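Local atomic coordinates of M152 protein (Murid herpesvirus 1, PDB entry 4G59), a protein that probably acts as an MHC class I-like viral immunoevasin that binds host RAE-1 ligands and hinders their recognition by natural killer cells. Residues A68-F73 against K166-F171; M86-A91 against P138-D143; Y99-K102 against E107-V110; T120-D125 against Y148-G153. All blocks are in the same frame, centred on the assembly; numbering follows the deposited sequence.

Contact 1 (A68-F73 against K166-F171); sequences AQESAF and KRWTSF
Glu-70 and Gln-69 reach from helix 68-89 to Arg-167 and Trp-168 of helix 161-178, a polar bridge between two helices over the sheet of an MHC class I-like platform. The NH2 of Arg-167 is gripped twice: it forms a salt bridge of 2.6 Å with Glu-70 OE2 and donates a hydrogen bond, also 2.6 Å, to Gln-69 OE1. The amide of Gln-69 meets the guanidinium at its edge with the two planes only 17° apart, whereas the carboxylate of Glu-70 stands steeply to it. The other carboxylate oxygen, OE1, accepts a hydrogen bond from Trp-168 NE1 (2.8 Å) on its syn side, but well out of the carboxylate plane. OE1 lies almost exactly in the indole plane; with OE2 on Arg-167, the carboxylate spans both residues. Such long reaches are needed because the axes of the two short helix segments come no nearer than 12.8 Å, at 106° to each other. Arg-167 leaves its helix with CG anti to the backbone N and then bends at chi3 (58°), swinging the guanidinium onto the two acceptors. Further out, Ile-39 touches both Glu-70 and Trp-168, and Phe-171 CD2 sits 3.5 Å above the indole plane.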
loop_
_atom_site.group_PDB
_atom_site.type_symbol
_atom_site.label_atom_id
_atom_site.label_comp_id
_atom_site.label_asym_id
_atom_site.label_seq_id
_atom_site.Cartn_x
_atom_site.Cartn_y
_atom_site.Cartn_z
ATOM N N ALA B 68 -11.292 -23.185 5.914
ATOM C CA ALA B 68 -12.753 -23.065 5.946
ATOM C C ALA B 68 -13.269 -21.965 6.871
ATOM O O ALA B 68 -14.126 -21.172 6.486
ATOM C CB ALA B 68 -13.385 -24.413 6.315
ATOM N N GLN B 69 -12.767 -21.937 8.098
ATOM C CA GLN B 69 -13.254 -20.994 9.103
ATOM C C GLN B 69 -12.935 -19.550 8.721
ATOM O O GLN B 69 -13.825 -18.695 8.717
ATOM C CB GLN B 69 -12.686 -21.332 10.482
ATOM C CG GLN B 69 -13.154 -22.655 11.066
ATOM C CD GLN B 69 -12.614 -23.867 10.333
ATOM O OE1 GLN B 69 -11.513 -23.839 9.770
ATOM N NE2 GLN B 69 -13.390 -24.944 10.329
ATOM N N GLU B 70 -11.675 -19.284 8.381
ATOM C CA GLU B 70 -11.282 -17.936 7.973
ATOM C C GLU B 70 -12.011 -17.479 6.712
ATOM O O GLU B 70 -12.488 -16.340 6.656
ATOM C CB GLU B 70 -9.752 -17.772 7.855
ATOM C CG GLU B 70 -8.983 -19.001 7.416
ATOM C CD GLU B 70 -8.579 -19.923 8.556
ATOM O OE1 GLU B 70 -7.961 -19.459 9.528
ATOM O OE2 GLU B 70 -8.854 -21.132 8.458
ATOM N N SER B 71 -12.139 -18.365 5.726
ATOM C CA SER B 71 -12.937 -18.053 4.525
ATOM C C SER B 71 -14.362 -17.700 4.898
ATOM O O SER B 71 -14.921 -16.723 4.389
ATOM C CB SER B 71 -12.937 -19.211 3.532
ATOM O OG SER B 71 -11.923 -19.043 2.566
ATOM N N ALA B 72 -14.940 -18.475 5.811
ATOM C CA ALA B 72 -16.278 -18.171 6.297
ATOM C C ALA B 72 -16.315 -16.815 7.016
ATOM O O ALA B 72 -17.295 -16.096 6.909
ATOM C CB ALA B 72 -16.817 -19.293 7.188
ATOM N N PHE B 73 -15.256 -16.464 7.738
ATOM C CA PHE B 73 -15.195 -15.170 8.423
ATOM C C PHE B 73 -15.225 -14.023 7.411
ATOM O O PHE B 73 -15.947 -13.028 7.584
ATOM C CB PHE B 73 -13.931 -15.089 9.298
ATOM C CG PHE B 73 -13.766 -13.766 10.037
ATOM C CD1 PHE B 73 -14.424 -13.531 11.234
ATOM C CD2 PHE B 73 -12.936 -12.766 9.534
ATOM C CE1 PHE B 73 -14.272 -12.311 11.917
ATOM C CE2 PHE B 73 -12.773 -11.537 10.224
ATOM C CZ PHE B 73 -13.439 -11.323 11.407
ATOM N N LYS B 166 -4.156 -23.802 16.630
ATOM C CA LYS B 166 -3.307 -24.886 16.163
ATOM C C LYS B 166 -2.819 -24.609 14.745
ATOM O O LYS B 166 -1.619 -24.714 14.458
ATOM C CB LYS B 166 -4.051 -26.213 16.202
ATOM C CG LYS B 166 -3.160 -27.403 15.981
ATOM C CD LYS B 166 -3.975 -28.658 15.778
ATOM C CE LYS B 166 -3.098 -29.889 15.745
ATOM N NZ LYS B 166 -3.601 -30.867 14.745
ATOM N N ARG B 167 -3.744 -24.243 13.864
ATOM C CA ARG B 167 -3.400 -24.056 12.465
ATOM C C ARG B 167 -2.420 -22.898 12.281
ATOM O O ARG B 167 -1.447 -23.014 11.519
ATOM C CB ARG B 167 -4.648 -23.870 11.597
ATOM C CG ARG B 167 -4.331 -23.409 10.195
ATOM C CD ARG B 167 -5.411 -23.751 9.193
ATOM N NE ARG B 167 -6.699 -23.178 9.557
ATOM C CZ ARG B 167 -7.835 -23.862 9.577
ATOM N NH1 ARG B 167 -7.831 -25.143 9.245
ATOM N NH2 ARG B 167 -8.965 -23.265 9.929
ATOM N N TRP B 168 -2.649 -21.796 12.992
ATOM C CA TRP B 168 -1.781 -20.634 12.814
ATOM C C TRP B 168 -0.449 -20.753 13.557
ATOM O O TRP B 168 0.542 -20.150 13.154
ATOM C CB TRP B 168 -2.539 -19.326 13.085
ATOM C CG TRP B 168 -3.534 -19.109 11.997
ATOM C CD1 TRP B 168 -4.841 -19.503 11.989
ATOM C CD2 TRP B 168 -3.284 -18.522 10.715
ATOM N NE1 TRP B 168 -5.423 -19.177 10.788
ATOM C CE2 TRP B 168 -4.490 -18.573 9.988
ATOM C CE3 TRP B 168 -2.160 -17.951 10.117
ATOM C CZ2 TRP B 168 -4.598 -18.080 8.680
ATOM C CZ3 TRP B 168 -2.269 -17.453 8.818
ATOM C CH2 TRP B 168 -3.477 -17.528 8.114
ATOM N N THR B 169 -0.416 -21.551 14.623
ATOM C CA THR B 169 0.857 -21.843 15.291
ATOM C C THR B 169 1.727 -22.664 14.350
ATOM O O THR B 169 2.922 -22.426 14.224
ATOM C CB THR B 169 0.647 -22.565 16.626
ATOM O OG1 THR B 169 0.024 -21.660 17.550
ATOM C CG2 THR B 169 1.983 -23.070 17.191
ATOM N N SER B 170 1.102 -23.602 13.657
ATOM C CA SER B 170 1.766 -24.426 12.651
ATOM C C SER B 170 2.307 -23.579 11.484
ATOM O O SER B 170 3.414 -23.814 10.975
ATOM C CB SER B 170 0.780 -25.489 12.167
ATOM O OG SER B 170 1.156 -26.010 10.909
ATOM N N PHE B 171 1.541 -22.582 11.060
ATOM C CA PHE B 171 2.003 -21.728 9.975
ATOM C C PHE B 171 3.148 -20.866 10.463
ATOM O O PHE B 171 4.134 -20.663 9.750
ATOM C CB PHE B 171 0.877 -20.836 9.469
ATOM C CG PHE B 171 -0.216 -21.579 8.759
ATOM C CD1 PHE B 171 -0.011 -22.867 8.304
ATOM C CD2 PHE B 171 -1.451 -20.978 8.545
ATOM C CE1 PHE B 171 -1.025 -23.546 7.638
ATOM C CE2 PHE B 171 -2.461 -21.642 7.881
ATOM C CZ PHE B 171 -2.256 -22.924 7.429
#

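Contact 2 (M86-A91 against P138-D143); sequences MNVFKA and PDVSED
Phe-89 and Val-140 bring their CA atoms to 6.6 Å where the last, wider pi-type turn of helix 68-89 passes the loop that enters helix 142-148. This is plain apolar surface packing at one end of the MHC class I-like platform. Val-140 carries it with both methyls, CG1 mainly against Val-88 and CG2 between the Phe-89 ring and Val-88 O. CG1, anti to the backbone N (chi1 172°), meets CG1 of Val-88 at 3.6 Å, the two side chains crossing at about a right angle. CG2 lies over one face of the Phe-89 ring in a CH-pi contact, 4.2 Å from the centroid and 21° off the ring normal, shifted toward the CD1 rim. Phe-89 starts out away from the loop, and only its ring turns back to meet the methyl. Just beyond, Lys-90 leaves helical geometry with a positive phi, and Ala-91 packs on the backbone of the other protein chain in the assembly. Val-88 also touches Asp-144 and Tyr-148, and Val-140 touches Ile-145. Ser-141 is the N-cap of helix 142-148, its OG bonded to Asp-144 N, while Val-140 CG2 presses to 3.3 Å from Val-88 O.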
loop_
_atom_site.group_PDB
_atom_site.type_symbol
_atom_site.label_atom_id
_atom_site.label_comp_id
_atom_site.label_asym_id
_atom_site.label_seq_id
_atom_site.Cartn_x
_atom_site.Cartn_y
_atom_site.Cartn_z
ATOM N N MET B 86 -24.522 0.297 2.675
ATOM C CA MET B 86 -25.824 0.644 2.105
ATOM C C MET B 86 -26.766 1.320 3.119
ATOM O O MET B 86 -27.312 2.384 2.838
ATOM C CB MET B 86 -26.501 -0.585 1.480
ATOM C CG MET B 86 -25.762 -1.192 0.285
ATOM S SD MET B 86 -25.375 -0.029 -1.047
ATOM C CE MET B 86 -26.977 0.158 -1.830
ATOM N N ASN B 87 -26.942 0.707 4.288
ATOM C CA ASN B 87 -27.856 1.209 5.319
ATOM C C ASN B 87 -27.442 2.500 6.035
ATOM O O ASN B 87 -28.299 3.233 6.518
ATOM C CB ASN B 87 -28.123 0.133 6.377
ATOM C CG ASN B 87 -28.717 -1.133 5.795
ATOM O OD1 ASN B 87 -29.114 -1.171 4.630
ATOM N ND2 ASN B 87 -28.791 -2.180 6.613
ATOM N N VAL B 88 -26.141 2.765 6.126
ATOM C CA VAL B 88 -25.662 3.918 6.878
ATOM C C VAL B 88 -25.032 4.983 5.991
ATOM O O VAL B 88 -25.370 6.162 6.097
ATOM C CB VAL B 88 -24.673 3.519 8.000
ATOM C CG1 VAL B 88 -24.224 4.758 8.798
ATOM C CG2 VAL B 88 -25.308 2.495 8.926
ATOM N N PHE B 89 -23.979 4.623 5.281
ATOM C CA PHE B 89 -23.351 5.580 4.383
ATOM C C PHE B 89 -24.108 5.911 3.101
ATOM O O PHE B 89 -24.199 7.059 2.697
ATOM C CB PHE B 89 -21.886 5.242 4.174
ATOM C CG PHE B 89 -21.038 5.624 5.340
ATOM C CD1 PHE B 89 -20.492 6.886 5.423
ATOM C CD2 PHE B 89 -20.834 4.746 6.381
ATOM C CE1 PHE B 89 -19.731 7.251 6.495
ATOM C CE2 PHE B 89 -20.078 5.113 7.459
ATOM C CZ PHE B 89 -19.527 6.370 7.516
ATOM N N LYS B 90 -24.622 4.874 2.460
ATOM C CA LYS B 90 -25.471 4.993 1.286
ATOM C C LYS B 90 -24.673 5.345 0.050
ATOM O O LYS B 90 -25.208 5.438 -1.037
ATOM C CB LYS B 90 -26.596 5.990 1.520
ATOM C CG LYS B 90 -27.735 5.402 2.299
ATOM C CD LYS B 90 -28.694 6.469 2.748
ATOM C CE LYS B 90 -29.884 5.856 3.449
ATOM N NZ LYS B 90 -29.475 4.960 4.556
ATOM N N ALA B 91 -23.376 5.505 0.231
ATOM C CA ALA B 91 -22.465 5.793 -0.856
ATOM C C ALA B 91 -21.358 4.812 -0.601
ATOM O O ALA B 91 -21.014 4.564 0.544
ATOM C CB ALA B 91 -21.964 7.197 -0.769
ATOM N N PRO B 138 -21.863 14.163 6.833
ATOM C CA PRO B 138 -22.680 15.008 7.708
ATOM C C PRO B 138 -23.996 14.318 8.073
ATOM O O PRO B 138 -24.508 14.503 9.179
ATOM C CB PRO B 138 -22.929 16.248 6.847
ATOM C CG PRO B 138 -22.910 15.732 5.433
ATOM C CD PRO B 138 -21.927 14.587 5.420
ATOM N N ASP B 139 -24.518 13.518 7.149
ATOM C CA ASP B 139 -25.771 12.799 7.349
ATOM C C ASP B 139 -25.640 11.559 8.233
ATOM O O ASP B 139 -26.652 10.984 8.636
ATOM C CB ASP B 139 -26.370 12.391 6.001
ATOM C CG ASP B 139 -26.797 13.583 5.164
ATOM O OD1 ASP B 139 -27.340 14.554 5.741
ATOM O OD2 ASP B 139 -26.589 13.538 3.929
ATOM N N VAL B 140 -24.412 11.146 8.538
ATOM C CA VAL B 140 -24.206 9.924 9.320
ATOM C C VAL B 140 -23.922 10.205 10.800
ATOM O O VAL B 140 -23.066 11.032 11.129
ATOM C CB VAL B 140 -23.082 9.063 8.723
ATOM C CG1 VAL B 140 -22.752 7.897 9.641
ATOM C CG2 VAL B 140 -23.491 8.565 7.334
ATOM N N SER B 141 -24.643 9.518 11.689
ATOM C CA SER B 141 -24.462 9.718 13.134
ATOM C C SER B 141 -23.263 8.946 13.710
ATOM O O SER B 141 -22.998 7.811 13.338
ATOM C CB SER B 141 -25.722 9.341 13.909
ATOM O OG SER B 141 -25.879 7.937 13.971
ATOM N N GLU B 142 -22.551 9.590 14.620
ATOM C CA GLU B 142 -21.524 8.960 15.414
ATOM C C GLU B 142 -22.022 7.667 16.068
ATOM O O GLU B 142 -21.258 6.709 16.198
ATOM C CB GLU B 142 -21.054 9.953 16.469
ATOM C CG GLU B 142 -20.046 9.427 17.466
ATOM C CD GLU B 142 -19.238 10.557 18.085
ATOM O OE1 GLU B 142 -18.852 11.482 17.336
ATOM O OE2 GLU B 142 -18.991 10.531 19.310
ATOM N N ASP B 143 -23.295 7.636 16.465
ATOM C CA ASP B 143 -23.861 6.470 17.140
ATOM C C ASP B 143 -23.820 5.262 16.215
ATOM O O ASP B 143 -23.423 4.156 16.614
ATOM C CB ASP B 143 -25.317 6.714 17.555
ATOM C CG ASP B 143 -25.474 7.866 18.516
ATOM O OD1 ASP B 143 -24.944 7.772 19.640
ATOM O OD2 ASP B 143 -26.156 8.850 18.149
#

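Contact 3 (Y99-K102 against E107-V110); sequences YRCK and ECTV
A disulfide-clasped beta hairpin, strands 95-103 and 106-114, pairs Cys-101 with Cys-108, Tyr-99 with Val-110, Arg-100 with Thr-109 and Lys-102 with Glu-107. The hydrogen-bonded pairs are the last two. Arg-100 N donates to Thr-109 O at 2.7 Å and Thr-109 N returns a bond to Arg-100 O at 2.8 Å; Lys-102 and Glu-107 exchange the same two bonds, with Lys-102 N to Glu-107 O again at 2.7 Å. Between them, the non-hydrogen-bonded pair Cys-101 and Cys-108 has its CA atoms drawn in to 4.2 Å, and the SG atoms join at 2.0 Å with a chi3 of 83°. Both sulfurs stand on the same face of the sheet, and Cys-101 SG takes the position beside its backbone N (chi1 -60°), which turns it across to its partner.

The two strands are neighbours in the antiparallel floor of the MHC class I-like platform, and the face bearing the disulfide is the one covered by helices: Cys-101 touches Leu-157, while Tyr-99 and Val-110 touch Ile-154. On this face the side chains of Tyr-99 and Val-110 lie side by side, pointing the same way. Val-110 CG1 sits over one face of the phenol ring, 25° off the normal and offset to the rim, and CG2 packs against Tyr-99 CD1 at 3.5 Å. The phenol oxygen is held beyond the hairpin, by Gln-77 OE1 and Ser-152 N. Arg-100, Lys-102, Glu-107 and Thr-109 project to the other face, where Arg-100 CB and Thr-109 CB are 4.5 Å apart.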
loop_
_atom_site.group_PDB
_atom_site.type_symbol
_atom_site.label_atom_id
_atom_site.label_comp_id
_atom_site.label_asym_id
_atom_site.label_seq_id
_atom_site.Cartn_x
_atom_site.Cartn_y
_atom_site.Cartn_z
ATOM N N TYR B 99 -9.552 -6.982 12.528
ATOM C CA TYR B 99 -9.748 -7.798 13.724
ATOM C C TYR B 99 -8.415 -8.346 14.228
ATOM O O TYR B 99 -7.827 -9.226 13.602
ATOM C CB TYR B 99 -10.689 -8.965 13.426
ATOM C CG TYR B 99 -12.070 -8.558 12.955
ATOM C CD1 TYR B 99 -13.144 -8.490 13.841
ATOM C CD2 TYR B 99 -12.297 -8.245 11.625
ATOM C CE1 TYR B 99 -14.416 -8.124 13.395
ATOM C CE2 TYR B 99 -13.537 -7.887 11.179
ATOM C CZ TYR B 99 -14.600 -7.827 12.057
ATOM O OH TYR B 99 -15.835 -7.467 11.573
ATOM N N ARG B 100 -7.923 -7.827 15.348
ATOM C CA ARG B 100 -6.683 -8.349 15.899
ATOM C C ARG B 100 -7.034 -9.341 17.002
ATOM O O ARG B 100 -7.496 -8.936 18.077
ATOM C CB ARG B 100 -5.804 -7.225 16.426
ATOM C CG ARG B 100 -4.405 -7.678 16.774
ATOM C CD ARG B 100 -3.440 -6.502 16.874
ATOM N NE ARG B 100 -2.285 -6.810 17.715
ATOM C CZ ARG B 100 -2.320 -6.760 19.042
ATOM N NH1 ARG B 100 -3.447 -6.425 19.662
ATOM N NH2 ARG B 100 -1.239 -7.049 19.750
ATOM N N CYS B 101 -6.840 -10.637 16.737
ATOM C CA CYS B 101 -7.335 -11.673 17.659
ATOM C C CYS B 101 -6.244 -12.525 18.294
ATOM O O CYS B 101 -5.370 -13.037 17.596
ATOM C CB CYS B 101 -8.322 -12.613 16.959
ATOM S SG CYS B 101 -9.800 -11.846 16.276
ATOM N N LYS B 102 -6.315 -12.668 19.620
ATOM C CA LYS B 102 -5.592 -13.708 20.356
ATOM C C LYS B 102 -6.543 -14.889 20.501
ATOM O O LYS B 102 -7.708 -14.700 20.863
ATOM C CB LYS B 102 -5.237 -13.198 21.742
ATOM C CG LYS B 102 -3.770 -13.203 22.086
ATOM C CD LYS B 102 -3.536 -12.262 23.252
ATOM C CE LYS B 102 -2.104 -12.286 23.743
ATOM N NZ LYS B 102 -1.752 -13.574 24.420
ATOM N N GLU B 107 -9.523 -13.408 22.476
ATOM C CA GLU B 107 -9.754 -11.981 22.619
ATOM C C GLU B 107 -9.557 -11.244 21.293
ATOM O O GLU B 107 -8.537 -11.427 20.613
ATOM C CB GLU B 107 -8.822 -11.394 23.678
ATOM C CG GLU B 107 -9.062 -9.924 23.958
ATOM C CD GLU B 107 -8.159 -9.400 25.048
ATOM O OE1 GLU B 107 -7.168 -10.096 25.373
ATOM O OE2 GLU B 107 -8.443 -8.298 25.577
ATOM N N CYS B 108 -10.525 -10.407 20.928
ATOM C CA CYS B 108 -10.394 -9.584 19.728
ATOM C C CYS B 108 -10.336 -8.111 20.026
ATOM O O CYS B 108 -10.912 -7.636 20.999
ATOM C CB CYS B 108 -11.517 -9.855 18.735
ATOM S SG CYS B 108 -11.160 -11.216 17.654
ATOM N N THR B 109 -9.610 -7.394 19.182
ATOM C CA THR B 109 -9.745 -5.947 19.092
ATOM C C THR B 109 -10.176 -5.628 17.662
ATOM O O THR B 109 -9.580 -6.122 16.699
ATOM C CB THR B 109 -8.437 -5.221 19.425
ATOM O OG1 THR B 109 -8.150 -5.390 20.816
ATOM C CG2 THR B 109 -8.568 -3.742 19.143
ATOM N N VAL B 110 -11.218 -4.815 17.519
ATOM C CA VAL B 110 -11.706 -4.459 16.189
ATOM C C VAL B 110 -11.429 -2.989 15.893
ATOM O O VAL B 110 -11.832 -2.101 16.653
ATOM C CB VAL B 110 -13.208 -4.771 16.038
ATOM C CG1 VAL B 110 -13.681 -4.558 14.599
ATOM C CG2 VAL B 110 -13.485 -6.197 16.480
#

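Contact 4 (T120-D125 against Y148-G153); sequences TRYTVD and YGQGSG
Thr-120 meets Gly-149 through its hydroxyl: OG1 lies 3.5 Å from Gly-149 CA, an approach made possible by the lack of a side chain there. With chi1 at 58°, OG1 is placed between the backbone N and the carbonyl carbon and faces the 148-153 loop. It is also hydrogen-bonded to Gln-112 OE1 on the adjoining strand. A water lies within hydrogen-bonding distance of both segments, 2.9 Å from Thr-120 OG1 and 2.8 Å from Gly-149 O, although other acceptors near it may compete for its protons.

Arg-121 turns away from the loop and forms a salt bridge with Glu-129. Strand 117-123 runs along the floor of the MHC class I-like platform, and alternate residues face the connection between helices 142-148 and 154-158. Tyr-122, next on the loop side, supplies the largest share of the contact. Its CG is anti to the backbone N (chi1 171°), and the ring lies against Gln-150. Gln-150 CG sits nearly over the ring centre, 3.9 Å from the centroid and 9° off the normal, a CH-pi contact. Two backbone carbonyls also come close: Gln-150 O beside the CD2-CE2 side of the ring, 3.2 Å from Tyr-122 CD2, and Gly-149 O 3.2 Å from Tyr-122 CB. Both carbonyls belong to a type I turn from Tyr-148 to Gly-151, closed by Gly-151 N bonding to Tyr-148 O at 3.0 Å.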
loop_
_atom_site.group_PDB
_atom_site.type_symbol
_atom_site.label_atom_id
_atom_site.label_comp_id
_atom_site.label_asym_id
_atom_site.label_seq_id
_atom_site.Cartn_x
_atom_site.Cartn_y
_atom_site.Cartn_z
ATOM N N THR B 120 -13.010 4.039 15.056
ATOM C CA THR B 120 -13.467 3.322 16.241
ATOM C C THR B 120 -12.539 2.178 16.663
ATOM O O THR B 120 -11.968 1.481 15.809
ATOM C CB THR B 120 -14.870 2.723 16.021
ATOM O OG1 THR B 120 -14.848 1.851 14.886
ATOM C CG2 THR B 120 -15.904 3.793 15.787
ATOM N N ARG B 121 -12.399 1.986 17.976
ATOM C CA ARG B 121 -11.719 0.812 18.520
ATOM C C ARG B 121 -12.680 0.047 19.435
ATOM O O ARG B 121 -13.183 0.601 20.425
ATOM C CB ARG B 121 -10.459 1.204 19.304
ATOM C CG ARG B 121 -9.521 0.028 19.531
ATOM C CD ARG B 121 -8.597 0.171 20.729
ATOM N NE ARG B 121 -7.728 1.340 20.663
ATOM C CZ ARG B 121 -7.920 2.442 21.384
ATOM N NH1 ARG B 121 -8.953 2.514 22.220
ATOM N NH2 ARG B 121 -7.090 3.471 21.276
ATOM N N TYR B 122 -12.942 -1.215 19.100
ATOM C CA TYR B 122 -13.846 -2.050 19.891
ATOM C C TYR B 122 -13.062 -3.133 20.619
ATOM O O TYR B 122 -12.397 -3.981 19.989
ATOM C CB TYR B 122 -14.939 -2.660 19.007
ATOM C CG TYR B 122 -15.801 -3.707 19.674
ATOM C CD1 TYR B 122 -16.479 -3.433 20.857
ATOM C CD2 TYR B 122 -15.961 -4.965 19.108
ATOM C CE1 TYR B 122 -17.276 -4.386 21.464
ATOM C CE2 TYR B 122 -16.763 -5.932 19.713
ATOM C CZ TYR B 122 -17.411 -5.629 20.894
ATOM O OH TYR B 122 -18.205 -6.575 21.496
ATOM N N THR B 123 -13.106 -3.052 21.944
ATOM C CA THR B 123 -12.581 -4.065 22.843
ATOM C C THR B 123 -13.799 -4.577 23.596
ATOM O O THR B 123 -14.713 -3.801 23.885
ATOM C CB THR B 123 -11.558 -3.465 23.827
ATOM O OG1 THR B 123 -11.647 -2.032 23.815
ATOM C CG2 THR B 123 -10.162 -3.863 23.427
ATOM N N VAL B 124 -13.838 -5.870 23.902
ATOM C CA VAL B 124 -15.037 -6.440 24.522
ATOM C C VAL B 124 -15.184 -6.035 26.000
ATOM O O VAL B 124 -16.301 -5.970 26.533
ATOM C CB VAL B 124 -15.097 -7.969 24.351
ATOM C CG1 VAL B 124 -14.175 -8.656 25.359
ATOM C CG2 VAL B 124 -16.535 -8.479 24.473
ATOM N N ASP B 125 -14.057 -5.749 26.649
ATOM C CA ASP B 125 -14.083 -5.253 28.019
ATOM C C ASP B 125 -14.618 -3.823 28.050
ATOM O O ASP B 125 -15.596 -3.547 28.744
ATOM C CB ASP B 125 -12.712 -5.378 28.708
ATOM C CG ASP B 125 -11.668 -4.429 28.145
ATOM O OD1 ASP B 125 -11.754 -4.086 26.949
ATOM O OD2 ASP B 125 -10.761 -4.021 28.902
ATOM N N TYR B 148 -21.450 0.007 14.485
ATOM C CA TYR B 148 -20.885 -0.859 13.459
ATOM C C TYR B 148 -19.403 -1.144 13.711
ATOM O O TYR B 148 -18.851 -2.127 13.184
ATOM C CB TYR B 148 -21.146 -0.294 12.068
ATOM C CG TYR B 148 -22.525 -0.653 11.576
ATOM C CD1 TYR B 148 -22.757 -1.858 10.931
ATOM C CD2 TYR B 148 -23.602 0.204 11.774
ATOM C CE1 TYR B 148 -24.023 -2.198 10.487
ATOM C CE2 TYR B 148 -24.868 -0.129 11.339
ATOM C CZ TYR B 148 -25.077 -1.332 10.696
ATOM O OH TYR B 148 -26.344 -1.663 10.264
ATOM N N GLY B 149 -18.781 -0.303 14.545
ATOM C CA GLY B 149 -17.433 -0.546 15.034
ATOM C C GLY B 149 -17.298 -1.848 15.818
ATOM O O GLY B 149 -16.196 -2.350 16.054
ATOM N N GLN B 150 -18.418 -2.416 16.230
ATOM C CA GLN B 150 -18.360 -3.699 16.911
ATOM C C GLN B 150 -17.950 -4.814 15.964
ATOM O O GLN B 150 -17.464 -5.858 16.390
ATOM C CB GLN B 150 -19.696 -4.026 17.561
ATOM C CG GLN B 150 -19.941 -3.267 18.826
ATOM C CD GLN B 150 -21.222 -3.702 19.477
ATOM O OE1 GLN B 150 -21.842 -4.681 19.053
ATOM N NE2 GLN B 150 -21.636 -2.978 20.506
ATOM N N GLY B 151 -18.148 -4.581 14.676
ATOM C CA GLY B 151 -17.793 -5.560 13.681
ATOM C C GLY B 151 -18.806 -6.671 13.739
ATOM O O GLY B 151 -19.772 -6.577 14.493
ATOM N N SER B 152 -18.591 -7.712 12.948
ATOM C CA SER B 152 -19.491 -8.855 12.938
ATOM C C SER B 152 -18.643 -10.112 12.851
ATOM O O SER B 152 -17.445 -10.017 12.624
ATOM C CB SER B 152 -20.433 -8.751 11.735
ATOM O OG SER B 152 -21.364 -9.819 11.670
ATOM N N GLY B 153 -19.241 -11.283 13.054
ATOM C CA GLY B 153 -18.597 -12.551 12.705
ATOM C C GLY B 153 -17.574 -13.160 13.659
ATOM O O GLY B 153 -17.024 -14.242 13.381
HETATM O O HOH W 1 -13.931 -0.735 15.694
#

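All four contacts belong to one MHC class I-like platform. Contacts 1 and 2 both use helix 68-89, yet their centres are 33 Å apart and they do not touch. Phe-73, on the 68-73 segment, touches the floor through its CZ, 3.3 Å from Tyr-99 CD2 of contact 3, and the helix-connecting loop of contact 4 through its CD1, 3.4 Å from Gly-153 O. Contacts 3 and 4, with centres 9 Å apart, lie on the neighbouring strands 106-114 and 117-123, probably joined by a hydrogen bond between Tyr-122 N and Val-110 O. Contact 2 meets contact 4 where Val-88 packs on Tyr-148. A glycan sugar lies about 8 Å from the Arg-167 side chain.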